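Local coordinates for protein aminotransferase (Psychrobacter arcticus 273-4, PDB 3IF2) that probably transfers amino groups between amino acids and keto acids, perhaps valine and pyruvate, using a pyridoxal 5'-phosphate cofactor, at residues L382-I393 with G429-L440. Sequence-based numbering, arbitrary orientation.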
ATOM      1  N   LEU A 382      32.936  11.339  -1.009  1.00 41.86           N
ATOM      2  CA  LEU A 382      32.732  11.959  -2.329  1.00 40.76           C
ATOM      3  C   LEU A 382      31.304  12.510  -2.435  1.00 40.00           C
ATOM      4  O   LEU A 382      31.118  13.635  -2.851  1.00 39.76           O
ATOM      5  CB  LEU A 382      32.989  10.963  -3.471  1.00 40.13           C
ATOM      6  CG  LEU A 382      32.842  11.432  -4.923  1.00 39.01           C
ATOM      7  CD1 LEU A 382      33.696  12.658  -5.135  1.00 38.70           C
ATOM      8  CD2 LEU A 382      33.205  10.312  -5.916  1.00 37.74           C
ATOM      9  N   TYR A 383      30.320  11.715  -2.035  1.00 40.19           N
ATOM     10  CA  TYR A 383      28.906  12.140  -2.008  1.00 40.65           C
ATOM     11  C   TYR A 383      28.687  13.456  -1.245  1.00 41.19           C
ATOM     12  O   TYR A 383      27.969  14.326  -1.725  1.00 40.80           O
ATOM     13  CB  TYR A 383      28.011  11.023  -1.445  1.00 40.49           C
ATOM     14  CG  TYR A 383      26.670  11.477  -0.926  1.00 40.48           C
ATOM     15  CD1 TYR A 383      25.582  11.645  -1.787  1.00 40.61           C
ATOM     16  CD2 TYR A 383      26.478  11.731   0.442  1.00 40.63           C
ATOM     17  CE1 TYR A 383      24.327  12.074  -1.297  1.00 40.33           C
ATOM     18  CE2 TYR A 383      25.233  12.159   0.940  1.00 40.45           C
ATOM     19  CZ  TYR A 383      24.173  12.333   0.063  1.00 40.23           C
ATOM     20  OH  TYR A 383      22.976  12.750   0.560  1.00 40.93           O
ATOM     21  N   GLU A 384      29.319  13.588  -0.076  1.00 42.69           N
ATOM     22  CA  GLU A 384      29.207  14.800   0.759  1.00 43.04           C
ATOM     23  C   GLU A 384      29.813  16.015   0.067  1.00 42.51           C
ATOM     24  O   GLU A 384      29.241  17.100   0.113  1.00 42.44           O
ATOM     25  CB  GLU A 384      29.871  14.611   2.142  1.00 43.52           C
ATOM     26  CG  GLU A 384      29.226  13.546   3.052  1.00 44.34           C
ATOM     27  CD  GLU A 384      27.819  13.885   3.568  1.00 45.06           C
ATOM     28  OE1 GLU A 384      27.478  15.087   3.671  1.00 45.87           O
ATOM     29  OE2 GLU A 384      27.062  12.931   3.896  1.00 45.07           O
ATOM     30  N   ARG A 385      30.969  15.824  -0.565  1.00 42.72           N
ATOM     31  CA  ARG A 385      31.661  16.915  -1.276  1.00 43.47           C
ATOM     32  C   ARG A 385      30.885  17.403  -2.489  1.00 43.32           C
ATOM     33  O   ARG A 385      30.783  18.613  -2.705  1.00 43.80           O
ATOM     34  CB  ARG A 385      33.066  16.496  -1.693  1.00 43.87           C
ATOM     35  CG  ARG A 385      34.014  16.373  -0.516  1.00 44.34           C
ATOM     36  CD  ARG A 385      35.230  15.572  -0.903  1.00 44.84           C
ATOM     37  NE  ARG A 385      36.035  15.240   0.272  1.00 44.97           N
ATOM     38  CZ  ARG A 385      37.279  15.649   0.542  1.00 44.51           C
ATOM     39  NH1 ARG A 385      37.994  16.407  -0.304  1.00 43.58           N
ATOM     40  NH2 ARG A 385      37.836  15.233   1.680  1.00 44.55           N
ATOM     41  N   LEU A 386      30.356  16.457  -3.269  1.00 42.98           N
ATOM     42  CA  LEU A 386      29.505  16.766  -4.431  1.00 42.13           C
ATOM     43  C   LEU A 386      28.201  17.454  -3.982  1.00 42.39           C
ATOM     44  O   LEU A 386      27.783  18.431  -4.616  1.00 41.87           O
ATOM     45  CB  LEU A 386      29.204  15.505  -5.254  1.00 41.02           C
ATOM     46  CG  LEU A 386      30.375  14.776  -5.913  1.00 40.36           C
ATOM     47  CD1 LEU A 386      29.935  13.417  -6.425  1.00 39.65           C
ATOM     48  CD2 LEU A 386      30.979  15.613  -7.023  1.00 40.70           C
ATOM     49  N   LYS A 387      27.589  16.967  -2.890  1.00 43.26           N
ATOM     50  CA  LYS A 387      26.339  17.557  -2.332  1.00 44.23           C
ATOM     51  C   LYS A 387      26.514  19.036  -1.961  1.00 44.23           C
ATOM     52  O   LYS A 387      25.611  19.843  -2.226  1.00 44.87           O
ATOM     53  CB  LYS A 387      25.810  16.745  -1.132  1.00 44.66           C
ATOM     54  CG  LYS A 387      24.535  17.301  -0.434  1.00 45.33           C
ATOM     55  CD  LYS A 387      23.808  16.255   0.450  1.00 45.70           C
ATOM     56  CE  LYS A 387      24.707  15.664   1.551  1.00 46.42           C
ATOM     57  NZ  LYS A 387      25.164  16.627   2.600  1.00 46.25           N
ATOM     58  N   ALA A 388      27.668  19.363  -1.362  1.00 43.84           N
ATOM     59  CA  ALA A 388      28.042  20.747  -1.004  1.00 43.36           C
ATOM     60  C   ALA A 388      28.317  21.632  -2.246  1.00 43.04           C
ATOM     61  O   ALA A 388      28.293  22.856  -2.117  1.00 42.65           O
ATOM     62  CB  ALA A 388      29.258  20.768  -0.025  1.00 42.55           C
ATOM     63  N   LYS A 389      28.603  21.018  -3.415  1.00 42.70           N
ATOM     64  CA  LYS A 389      28.786  21.719  -4.715  1.00 42.22           C
ATOM     65  C   LYS A 389      27.561  21.545  -5.663  1.00 42.02           C
ATOM     66  O   LYS A 389      27.679  21.681  -6.896  1.00 42.66           O
ATOM     67  CB  LYS A 389      30.099  21.279  -5.399  1.00 42.08           C
ATOM     68  CG  LYS A 389      31.346  21.480  -4.521  1.00 42.24           C
ATOM     69  CD  LYS A 389      32.672  21.130  -5.224  1.00 42.30           C
ATOM     70  CE  LYS A 389      33.270  22.332  -5.966  1.00 42.57           C
ATOM     71  NZ  LYS A 389      33.817  23.398  -5.059  1.00 41.97           N
ATOM     72  N   GLY A 390      26.395  21.239  -5.087  1.00 41.06           N
ATOM     73  CA  GLY A 390      25.148  21.120  -5.830  1.00 40.59           C
ATOM     74  C   GLY A 390      24.828  19.881  -6.654  1.00 40.30           C
ATOM     75  O   GLY A 390      23.736  19.833  -7.224  1.00 40.89           O
ATOM     76  N   THR A 391      25.733  18.897  -6.733  1.00 39.29           N
ATOM     77  CA  THR A 391      25.508  17.655  -7.517  1.00 38.67           C
ATOM     78  C   THR A 391      25.241  16.432  -6.599  1.00 39.05           C
ATOM     79  O   THR A 391      26.044  16.123  -5.708  1.00 38.73           O
ATOM     80  CB  THR A 391      26.680  17.395  -8.484  1.00 38.04           C
ATOM     81  OG1 THR A 391      26.788  18.497  -9.384  1.00 38.25           O
ATOM     82  CG2 THR A 391      26.466  16.131  -9.309  1.00 37.58           C
ATOM     83  N   LEU A 392      24.120  15.738  -6.832  1.00 38.68           N
ATOM     84  CA  LEU A 392      23.715  14.601  -6.008  1.00 38.95           C
ATOM     85  C   LEU A 392      23.780  13.284  -6.756  1.00 38.34           C
ATOM     86  O   LEU A 392      23.156  13.149  -7.786  1.00 39.92           O
ATOM     87  CB  LEU A 392      22.313  14.814  -5.431  1.00 39.70           C
ATOM     88  CG  LEU A 392      22.253  15.677  -4.154  1.00 40.70           C
ATOM     89  CD1 LEU A 392      22.697  17.119  -4.387  1.00 41.00           C
ATOM     90  CD2 LEU A 392      20.841  15.654  -3.567  1.00 41.49           C
ATOM     91  N   ILE A 393      24.549  12.336  -6.221  1.00 36.92           N
ATOM     92  CA  ILE A 393      24.654  10.967  -6.725  1.00 35.75           C
ATOM     93  C   ILE A 393      24.372  10.057  -5.519  1.00 34.72           C
ATOM     94  O   ILE A 393      24.042  10.562  -4.460  1.00 34.87           O
ATOM     95  CB  ILE A 393      26.027  10.726  -7.440  1.00 36.01           C
ATOM     96  CG1 ILE A 393      27.253  11.007  -6.547  1.00 35.70           C
ATOM     97  CG2 ILE A 393      26.132  11.640  -8.663  1.00 35.74           C
ATOM     98  CD1 ILE A 393      27.493  10.037  -5.416  1.00 35.60           C
ATOM     99  N   GLY A 429      26.522  17.969 -14.140  1.00 39.36           N
ATOM    100  CA  GLY A 429      26.835  17.022 -13.074  1.00 38.89           C
ATOM    101  C   GLY A 429      28.138  16.293 -13.297  1.00 38.75           C
ATOM    102  O   GLY A 429      28.979  16.264 -12.406  1.00 38.75           O
ATOM    103  N   ILE A 430      28.304  15.725 -14.493  1.00 38.67           N
ATOM    104  CA  ILE A 430      29.536  15.015 -14.857  1.00 38.08           C
ATOM    105  C   ILE A 430      30.742  15.978 -14.869  1.00 38.80           C
ATOM    106  O   ILE A 430      31.835  15.571 -14.464  1.00 39.79           O
ATOM    107  CB  ILE A 430      29.389  14.233 -16.179  1.00 37.12           C
ATOM    108  CG1 ILE A 430      28.410  13.084 -15.985  1.00 36.41           C
ATOM    109  CG2 ILE A 430      30.724  13.653 -16.652  1.00 37.30           C
ATOM    110  CD1 ILE A 430      28.014  12.430 -17.266  1.00 36.56           C
ATOM    111  N   LYS A 431      30.541  17.234 -15.294  1.00 38.44           N
ATOM    112  CA  LYS A 431      31.612  18.259 -15.258  1.00 38.23           C
ATOM    113  C   LYS A 431      32.160  18.416 -13.820  1.00 37.23           C
ATOM    114  O   LYS A 431      33.372  18.375 -13.627  1.00 36.18           O
ATOM    115  CB  LYS A 431      31.123  19.623 -15.804  1.00 38.65           C
ATOM    116  CG  LYS A 431      32.199  20.731 -15.967  1.00 39.15           C
ATOM    117  CD  LYS A 431      31.542  22.057 -16.402  1.00 39.90           C
ATOM    118  CE  LYS A 431      32.534  23.188 -16.642  1.00 40.33           C
ATOM    119  NZ  LYS A 431      33.350  23.500 -15.427  1.00 40.97           N
ATOM    120  N   VAL A 432      31.252  18.543 -12.842  1.00 36.57           N
ATOM    121  CA  VAL A 432      31.605  18.692 -11.412  1.00 35.96           C
ATOM    122  C   VAL A 432      32.220  17.396 -10.871  1.00 34.92           C
ATOM    123  O   VAL A 432      33.228  17.453 -10.167  1.00 34.89           O
ATOM    124  CB  VAL A 432      30.383  19.133 -10.527  1.00 36.31           C
ATOM    125  CG1 VAL A 432      30.792  19.302  -9.055  1.00 35.43           C
ATOM    126  CG2 VAL A 432      29.785  20.438 -11.048  1.00 36.41           C
ATOM    127  N   ILE A 433      31.619  16.250 -11.198  1.00 34.35           N
ATOM    128  CA  ILE A 433      32.175  14.927 -10.839  1.00 34.74           C
ATOM    129  C   ILE A 433      33.604  14.786 -11.366  1.00 36.00           C
ATOM    130  O   ILE A 433      34.479  14.309 -10.649  1.00 37.06           O
ATOM    131  CB  ILE A 433      31.320  13.750 -11.372  1.00 34.32           C
ATOM    132  CG1 ILE A 433      29.988  13.654 -10.604  1.00 33.47           C
ATOM    133  CG2 ILE A 433      32.067  12.407 -11.240  1.00 33.98           C
ATOM    134  CD1 ILE A 433      28.950  12.751 -11.251  1.00 32.82           C
ATOM    135  N   GLY A 434      33.844  15.241 -12.593  1.00 36.38           N
ATOM    136  CA  GLY A 434      35.167  15.185 -13.181  1.00 37.18           C
ATOM    137  C   GLY A 434      36.184  16.055 -12.463  1.00 38.30           C
ATOM    138  O   GLY A 434      37.290  15.597 -12.160  1.00 39.25           O
ATOM    139  N   GLU A 435      35.810  17.304 -12.180  1.00 38.75           N
ATOM    140  CA  GLU A 435      36.704  18.257 -11.515  1.00 38.89           C
ATOM    141  C   GLU A 435      37.087  17.767 -10.122  1.00 38.44           C
ATOM    142  O   GLU A 435      38.276  17.643  -9.828  1.00 38.17           O
ATOM    143  CB  GLU A 435      36.097  19.672 -11.475  1.00 40.05           C
ATOM    144  CG  GLU A 435      36.139  20.379 -12.852  1.00 41.40           C
ATOM    145  CD  GLU A 435      35.267  21.630 -12.947  1.00 42.38           C
ATOM    146  OE1 GLU A 435      34.142  21.634 -12.388  1.00 42.88           O
ATOM    147  OE2 GLU A 435      35.688  22.601 -13.623  1.00 43.11           O
ATOM    148  N   VAL A 436      36.082  17.418  -9.317  1.00 37.82           N
ATOM    149  CA  VAL A 436      36.314  16.946  -7.942  1.00 37.18           C
ATOM    150  C   VAL A 436      37.209  15.690  -7.890  1.00 36.87           C
ATOM    151  O   VAL A 436      38.196  15.678  -7.132  1.00 36.33           O
ATOM    152  CB  VAL A 436      34.983  16.741  -7.166  1.00 36.52           C
ATOM    153  CG1 VAL A 436      35.220  16.081  -5.805  1.00 36.02           C
ATOM    154  CG2 VAL A 436      34.264  18.085  -6.999  1.00 35.73           C
ATOM    155  N   VAL A 437      36.897  14.699  -8.734  1.00 36.21           N
ATOM    156  CA  VAL A 437      37.633  13.421  -8.772  1.00 36.13           C
ATOM    157  C   VAL A 437      39.054  13.556  -9.319  1.00 37.52           C
ATOM    158  O   VAL A 437      39.981  12.959  -8.772  1.00 37.23           O
ATOM    159  CB  VAL A 437      36.846  12.314  -9.536  1.00 35.61           C
ATOM    160  CG1 VAL A 437      37.709  11.073  -9.772  1.00 35.18           C
ATOM    161  CG2 VAL A 437      35.561  11.946  -8.776  1.00 33.84           C
ATOM    162  N   ARG A 438      39.231  14.320 -10.397  1.00 38.99           N
ATOM    163  CA  ARG A 438      40.573  14.550 -10.945  1.00 39.42           C
ATOM    164  C   ARG A 438      41.464  15.224  -9.904  1.00 40.34           C
ATOM    165  O   ARG A 438      42.598  14.802  -9.708  1.00 40.91           O
ATOM    166  CB  ARG A 438      40.543  15.394 -12.221  1.00 39.51           C
ATOM    167  CG  ARG A 438      40.084  14.659 -13.491  1.00 39.23           C
ATOM    168  CD  ARG A 438      40.498  15.449 -14.761  1.00 38.89           C
ATOM    169  NE  ARG A 438      40.103  16.859 -14.702  1.00 38.60           N
ATOM    170  CZ  ARG A 438      38.897  17.361 -14.994  1.00 38.05           C
ATOM    171  NH1 ARG A 438      37.880  16.585 -15.396  1.00 37.77           N
ATOM    172  NH2 ARG A 438      38.703  18.677 -14.864  1.00 37.94           N
ATOM    173  N   GLU A 439      40.921  16.240  -9.230  1.00 41.11           N
ATOM    174  CA  GLU A 439      41.627  17.000  -8.179  1.00 41.73           C
ATOM    175  C   GLU A 439      42.090  16.063  -7.039  1.00 42.39           C
ATOM    176  O   GLU A 439      43.201  16.236  -6.519  1.00 43.14           O
ATOM    177  CB  GLU A 439      40.724  18.156  -7.682  1.00 41.94           C
ATOM    178  CG  GLU A 439      41.356  19.234  -6.802  1.00 42.17           C
ATOM    179  CD  GLU A 439      41.602  18.824  -5.356  1.00 43.00           C
ATOM    180  OE1 GLU A 439      40.919  17.915  -4.824  1.00 44.13           O
ATOM    181  OE2 GLU A 439      42.486  19.434  -4.727  1.00 43.43           O
ATOM    182  N   LEU A 440      41.242  15.091  -6.672  1.00 42.32           N
ATOM    183  CA  LEU A 440      41.560  14.073  -5.649  1.00 42.49           C
ATOM    184  C   LEU A 440      42.702  13.159  -6.094  1.00 42.17           C
ATOM    185  O   LEU A 440      43.651  12.949  -5.327  1.00 43.15           O
ATOM    186  CB  LEU A 440      40.327  13.218  -5.266  1.00 43.09           C
ATOM    187  CG  LEU A 440      39.279  13.737  -4.257  1.00 43.73           C
ATOM    188  CD1 LEU A 440      39.118  15.277  -4.222  1.00 44.10           C
ATOM    189  CD2 LEU A 440      37.918  13.021  -4.501  1.00 43.68           C
TER
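L382 and L386, one turn apart on helix 379-388, meet V436, V437 and I433 of helix 423-441 in an apolar helix-helix interface in the C-terminal part of this PLP-dependent class I/II aminotransferase. The short helical segments run closer to antiparallel than parallel, 127° between directions with axes 10.7 Å apart, and no hydrogen bond joins them, so the contact rests on van der Waals packing.

The leucines divide their methyls among neighbours. L382 CD1 lies 3.8 Å from V436 CG1, while CD2 turns to V437 CG2; this side chain crosses that of V437 at about a right angle. F372 of strand 367-372 touches both L382 and V437. One turn on, L386 CD2 rests 4.1 Å from both V436 CG2 and I433 CA, and its CD1 faces I433 CG1. I433 CD1 then reaches I393 CG2.

On the more exposed side, K389 contributes hydrocarbon: its chain, bent at chi3 (89°) and chi4, lays CD 3.9 Å from V436 CG2.

A Schellman motif ends the first helix. T391 N bonds to L386 O, which also accepts from K389 N, and the N of G390, with phi 78°, bonds to K387 O. The chain thereby turns into strand 391-392, which pairs in parallel with strand 35-36.

T391 follows with its CB directed at helix 423-441. Its OG1, hydrogen-bonded to N35, passes 3.8 Å from V432 CB; chi1 near -60° sets OG1 beside the backbone N and CG2 anti to it, which brings that methyl 3.9 Å from G429 CA.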